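PDB 2BM8: cephalosporin hydroxylase CMCI from Streptomyces clavuligerus, which takes part in cephamycin biosynthesis, probably acting in the hydroxylation of the cephalosporin nucleus. Local coordinates for the interface of chains A and B and the interface of chains A and C. Coordinates in Å, arbitrary orientation; residue numbers count along the deposited sequence, not the author numbering. Chains: chain A/B/C, Cephalosporin hydroxylase CMCI.

Contact 1: the interface of chains A and B. Residues chain A 74-75, 78, 106; chain B 57-60.
A:His74 and B:Arg59 meet directly through a hydrogen bond in this part of a two-fold interface between identical subunits, which shows how a side chain can dock on a backbone turn. The ring nitrogen NE2 of A:His74 accepts the bond from the backbone N-H of B:Arg59, with NE2 and N 3.2 Å apart and the donor in the plane of the imidazole at its edge. CG of A:His74 lies anti to its own backbone N (chi1 171°), which carries the ring out towards chain B.

Another polar link runs through water 1, which lies 3.2 Å from the carboxylate oxygen OD1 of A:Asp75 and receives the backbone N-H of B:Gln57. The same OD1 faces the B:Gln57 side chain, and the carboxylate and amide planes are 29° apart. Within chain B, the amide oxygen OE1 of B:Gln57 accepts the N-H of B:Gly60, with OE1 and N 2.8 Å apart, which fixes the amide and braces the turn. CG of B:Gln57 sits between its backbone N and carbonyl carbon (chi1 62°), a turn that brings OE1 to the N-H of B:Gly60.

Packing completes the patch. The indole of A:Trp78 lies flat under the turn: C of B:Arg59 stands over its six-membered ring, 3.6 Å from the centroid, with N of B:Gly60 and OE1 of B:Gln57 over the same face. CD2 of A:His74 meets the benzene rim of B:Trp58 at CE3, 3.4 Å away, while the methyl CE of A:Met106 backs one imidazole face.

Chain A contributes one side of helix 67-80, backed by A:Met106 just after helix 94-105; chain B contributes strand 57-58 and the turn leading to strand 61-62.

Contact 2: the interface of chains A and C. Residues chain A 166, 196, 199-200, 203; chain C 8-10, 12, 15.
The phenol oxygen OH of A:Tyr203 accepts the backbone N-H of C:Gln10, an engineered residue, at 3.1 Å between OH and N and 154° at the hydrogen. The bond anchors the N-terminal arm of chain C on helices 165-175 and 197-205 of chain A, an example of a terminal arm pinned at a polar point amid aromatic packing. The patch is part of a two-fold interface between identical subunits, which may serve assembly. The aliphatic part of C:Gln10 passes across the phenol tip, roughly at a right angle to the tyrosine.

C:Phe9 turns its CD2 edge onto one face of the A:Tyr203 ring, the planes 86° apart and the centroids 5.1 Å apart. CB of A:Phe166 covers one face of C:Phe9, 3.7 Å from the ring centroid and displaced towards the rim near CG, so two neighbouring helices grip the same phenyl group. With CG of A:Tyr203 anti to its carbonyl carbon (chi1 -71°), the ring runs alongside C:Phe9 and C:Leu12, pointing the opposite way. Replacing A:Tyr203 by an alanine would probably leave the N-H of C:Gln10 without its acceptor and open a gap between C:Phe9 and C:Leu12.

C:Leu12 divides its methyls: CD1 touches the ring atom CE1 of A:Tyr203 at 3.4 Å, while CD2 sits between A:Phe166 and the engineered A:Phe200. At the far end of the arm, the methyl CD1 of A:Leu199 meets the ring atom CE1 of C:Phe15 at 3.6 Å.

Contact 1: the interface of chains A and B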
loop_
_atom_site.group_PDB
_atom_site.type_symbol
_atom_site.label_atom_id
_atom_site.label_comp_id
_atom_site.label_asym_id
_atom_site.label_seq_id
_atom_site.Cartn_x
_atom_site.Cartn_y
_atom_site.Cartn_z
ATOM N N HIS A 74 -19.080 22.930 -3.502
ATOM C CA HIS A 74 -19.006 24.226 -2.863
ATOM C C HIS A 74 -18.273 25.170 -3.815
ATOM O O HIS A 74 -18.802 26.217 -4.176
ATOM C CB HIS A 74 -18.319 24.142 -1.505
ATOM C CG HIS A 74 -18.046 25.479 -0.913
ATOM N ND1 HIS A 74 -17.146 26.359 -1.472
ATOM C CD2 HIS A 74 -18.583 26.110 0.155
ATOM C CE1 HIS A 74 -17.132 27.473 -0.762
ATOM N NE2 HIS A 74 -17.997 27.349 0.230
ATOM N N ASP A 75 -17.079 24.767 -4.247
ATOM C CA ASP A 75 -16.287 25.551 -5.183
ATOM C C ASP A 75 -17.106 25.874 -6.407
ATOM O O ASP A 75 -17.157 27.012 -6.820
ATOM C CB ASP A 75 -15.013 24.816 -5.593
ATOM C CG ASP A 75 -14.065 24.591 -4.428
ATOM O OD1 ASP A 75 -14.312 25.178 -3.343
ATOM O OD2 ASP A 75 -13.063 23.824 -4.498
ATOM N N TRP A 78 -19.832 28.528 -5.946
ATOM C CA TRP A 78 -19.203 29.823 -5.723
ATOM C C TRP A 78 -18.746 30.424 -7.054
ATOM O O TRP A 78 -18.873 31.628 -7.289
ATOM C CB TRP A 78 -18.006 29.644 -4.775
ATOM C CG TRP A 78 -17.346 30.915 -4.384
ATOM C CD1 TRP A 78 -16.137 31.372 -4.808
ATOM C CD2 TRP A 78 -17.859 31.900 -3.491
ATOM N NE1 TRP A 78 -15.874 32.595 -4.245
ATOM C CE2 TRP A 78 -16.921 32.948 -3.436
ATOM C CE3 TRP A 78 -19.038 32.019 -2.745
ATOM C CZ2 TRP A 78 -17.111 34.095 -2.647
ATOM C CZ3 TRP A 78 -19.232 33.162 -1.972
ATOM C CH2 TRP A 78 -18.269 34.181 -1.924
ATOM N N MET A 106 -24.435 31.765 0.483
ATOM C CA MET A 106 -23.595 32.412 -0.529
ATOM C C MET A 106 -24.224 33.677 -1.134
ATOM O O MET A 106 -23.607 34.336 -1.965
ATOM C CB MET A 106 -23.256 31.419 -1.645
ATOM C CG MET A 106 -22.110 30.499 -1.312
ATOM S SD MET A 106 -21.993 29.088 -2.423
ATOM C CE MET A 106 -20.811 28.074 -1.572
ATOM N N GLN B 57 -11.780 25.969 0.558
ATOM C CA GLN B 57 -12.283 27.313 0.824
ATOM C C GLN B 57 -13.647 27.263 1.455
ATOM O O GLN B 57 -14.293 26.225 1.495
ATOM C CB GLN B 57 -12.360 28.147 -0.463
ATOM C CG GLN B 57 -13.312 27.578 -1.505
ATOM C CD GLN B 57 -13.918 28.627 -2.434
ATOM O OE1 GLN B 57 -14.523 29.602 -1.983
ATOM N NE2 GLN B 57 -13.778 28.405 -3.737
ATOM N N TRP B 58 -14.074 28.410 1.949
ATOM C CA TRP B 58 -15.445 28.618 2.355
ATOM C C TRP B 58 -15.818 30.039 1.960
ATOM O O TRP B 58 -15.223 30.978 2.460
ATOM C CB TRP B 58 -15.575 28.389 3.847
ATOM C CG TRP B 58 -16.908 28.688 4.350
ATOM C CD1 TRP B 58 -17.273 29.762 5.084
ATOM C CD2 TRP B 58 -18.085 27.919 4.148
ATOM N NE1 TRP B 58 -18.611 29.702 5.378
ATOM C CE2 TRP B 58 -19.136 28.576 4.810
ATOM C CE3 TRP B 58 -18.360 26.712 3.497
ATOM C CZ2 TRP B 58 -20.437 28.082 4.830
ATOM C CZ3 TRP B 58 -19.662 26.218 3.521
ATOM C CH2 TRP B 58 -20.678 26.901 4.181
ATOM N N ARG B 59 -16.768 30.189 1.041
ATOM C CA ARG B 59 -17.162 31.492 0.510
ATOM C C ARG B 59 -15.996 32.435 0.210
ATOM O O ARG B 59 -15.984 33.574 0.667
ATOM C CB ARG B 59 -18.092 32.187 1.494
ATOM C CG ARG B 59 -19.284 31.375 1.874
ATOM C CD ARG B 59 -20.242 32.057 2.853
ATOM N NE ARG B 59 -20.063 33.502 2.954
ATOM C CZ ARG B 59 -20.671 34.269 3.851
ATOM N NH1 ARG B 59 -21.526 33.760 4.727
ATOM N NH2 ARG B 59 -20.445 35.576 3.854
ATOM N N GLY B 60 -15.000 31.953 -0.520
ATOM C CA GLY B 60 -13.911 32.802 -0.982
ATOM C C GLY B 60 -12.813 33.098 0.030
ATOM O O GLY B 60 -11.902 33.881 -0.254
HETATM O O HOH W 1 -13.422 23.643 -0.698
#

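Contact 2: the interface of chains A and C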
loop_
_atom_site.group_PDB
_atom_site.type_symbol
_atom_site.label_atom_id
_atom_site.label_comp_id
_atom_site.label_asym_id
_atom_site.label_seq_id
_atom_site.Cartn_x
_atom_site.Cartn_y
_atom_site.Cartn_z
ATOM N N PHE A 166 -28.526 8.608 -21.114
ATOM C CA PHE A 166 -28.021 9.151 -22.365
ATOM C C PHE A 166 -29.099 9.852 -23.183
ATOM O O PHE A 166 -28.791 10.792 -23.911
ATOM C CB PHE A 166 -27.316 8.065 -23.175
ATOM C CG PHE A 166 -25.965 7.712 -22.635
ATOM C CD1 PHE A 166 -25.762 6.519 -21.955
ATOM C CD2 PHE A 166 -24.894 8.593 -22.787
ATOM C CE1 PHE A 166 -24.512 6.203 -21.446
ATOM C CE2 PHE A 166 -23.631 8.289 -22.270
ATOM C CZ PHE A 166 -23.441 7.095 -21.599
ATOM N N ALA A 196 -18.606 -1.728 -20.048
ATOM C CA ALA A 196 -19.024 -1.498 -21.428
ATOM C C ALA A 196 -18.170 -0.446 -22.111
ATOM O O ALA A 196 -18.690 0.522 -22.644
ATOM C CB ALA A 196 -20.503 -1.101 -21.475
ATOM N N LEU A 199 -19.035 0.714 -26.085
ATOM C CA LEU A 199 -20.340 1.362 -26.208
ATOM C C LEU A 199 -20.363 2.672 -25.426
ATOM O O LEU A 199 -20.962 3.634 -25.876
ATOM C CB LEU A 199 -21.484 0.446 -25.728
ATOM C CG LEU A 199 -22.132 -0.530 -26.729
ATOM C CD1 LEU A 199 -23.333 -1.219 -26.087
ATOM C CD2 LEU A 199 -22.547 0.144 -28.029
ATOM N N PHE A 200 -19.702 2.712 -24.272
ATOM C CA PHE A 200 -19.690 3.916 -23.445
ATOM C C PHE A 200 -18.871 5.029 -24.094
ATOM O O PHE A 200 -19.288 6.182 -24.099
ATOM C CB PHE A 200 -19.157 3.633 -22.039
ATOM C CG PHE A 200 -18.990 4.875 -21.209
ATOM C CD1 PHE A 200 -20.090 5.471 -20.616
ATOM C CD2 PHE A 200 -17.738 5.471 -21.067
ATOM C CE1 PHE A 200 -19.954 6.625 -19.889
ATOM C CE2 PHE A 200 -17.590 6.620 -20.338
ATOM C CZ PHE A 200 -18.695 7.203 -19.743
ATOM N N TYR A 203 -20.859 6.344 -27.018
ATOM C CA TYR A 203 -22.017 7.119 -26.570
ATOM C C TYR A 203 -21.611 8.490 -26.043
ATOM O O TYR A 203 -22.231 9.487 -26.388
ATOM C CB TYR A 203 -22.805 6.361 -25.483
ATOM C CG TYR A 203 -23.580 5.127 -25.947
ATOM C CD1 TYR A 203 -24.378 4.417 -25.054
ATOM C CD2 TYR A 203 -23.510 4.660 -27.268
ATOM C CE1 TYR A 203 -25.089 3.290 -25.458
ATOM C CE2 TYR A 203 -24.214 3.531 -27.673
ATOM C CZ TYR A 203 -24.998 2.853 -26.764
ATOM O OH TYR A 203 -25.692 1.733 -27.162
ATOM N N ASN C 8 -29.286 5.718 -31.173
ATOM C CA ASN C 8 -30.134 4.892 -30.313
ATOM C C ASN C 8 -29.293 4.358 -29.153
ATOM O O ASN C 8 -28.356 3.581 -29.371
ATOM C CB ASN C 8 -30.742 3.724 -31.112
ATOM C CG ASN C 8 -31.510 4.185 -32.362
ATOM O OD1 ASN C 8 -32.736 4.313 -32.343
ATOM N ND2 ASN C 8 -30.787 4.414 -33.453
ATOM N N PHE C 9 -29.618 4.778 -27.933
ATOM C CA PHE C 9 -28.807 4.444 -26.756
ATOM C C PHE C 9 -29.334 3.227 -25.991
ATOM O O PHE C 9 -30.385 3.303 -25.355
ATOM C CB PHE C 9 -28.755 5.642 -25.808
ATOM C CG PHE C 9 -28.078 6.849 -26.391
ATOM C CD1 PHE C 9 -28.816 7.961 -26.780
ATOM C CD2 PHE C 9 -26.698 6.884 -26.532
ATOM C CE1 PHE C 9 -28.186 9.085 -27.309
ATOM C CE2 PHE C 9 -26.060 8.006 -27.057
ATOM C CZ PHE C 9 -26.806 9.110 -27.448
ATOM N N GLN C 10 -28.607 2.110 -26.048
ATOM C CA GLN C 10 -28.921 0.930 -25.224
ATOM C C GLN C 10 -28.826 1.313 -23.743
ATOM O O GLN C 10 -28.107 2.257 -23.387
ATOM C CB GLN C 10 -27.963 -0.241 -25.532
ATOM C CG GLN C 10 -28.088 -0.841 -26.944
ATOM C CD GLN C 10 -26.994 -1.878 -27.265
ATOM O OE1 GLN C 10 -26.939 -2.952 -26.653
ATOM N NE2 GLN C 10 -26.134 -1.559 -28.230
ATOM N N LEU C 12 -27.190 0.925 -20.565
ATOM C CA LEU C 12 -25.893 0.379 -20.184
ATOM C C LEU C 12 -25.897 -0.393 -18.855
ATOM O O LEU C 12 -24.947 -1.112 -18.565
ATOM C CB LEU C 12 -24.846 1.499 -20.153
ATOM C CG LEU C 12 -23.857 1.525 -21.328
ATOM C CD1 LEU C 12 -24.558 1.501 -22.668
ATOM C CD2 LEU C 12 -22.928 2.744 -21.232
ATOM N N PHE C 15 -25.533 -4.306 -18.739
ATOM C CA PHE C 15 -24.214 -4.931 -18.809
ATOM C C PHE C 15 -23.481 -5.021 -17.474
ATOM O O PHE C 15 -22.439 -5.655 -17.397
ATOM C CB PHE C 15 -23.349 -4.209 -19.848
ATOM C CG PHE C 15 -23.973 -4.151 -21.216
ATOM C CD1 PHE C 15 -24.101 -2.942 -21.883
ATOM C CD2 PHE C 15 -24.454 -5.308 -21.823
ATOM C CE1 PHE C 15 -24.681 -2.886 -23.141
ATOM C CE2 PHE C 15 -25.035 -5.263 -23.077
ATOM C CZ PHE C 15 -25.149 -4.051 -23.741
#

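The centres of the C-alpha atoms of contact 1 and contact 2 lie about 36 Å apart, and the two share no residue; in chain A they draw on different helices, 67-80 for contact 1 and 165-175 with 197-205 for contact 2. Each interface is two-fold symmetric, so chain A also lends its own turn at 57-60 to chain B and its own N-terminal arm to chain C. One subunit thus pairs with two neighbours through separate surfaces. Repeated alternately, such pairings could build the deposited six-chain assembly, although the structure alone does not show that it is the functional form.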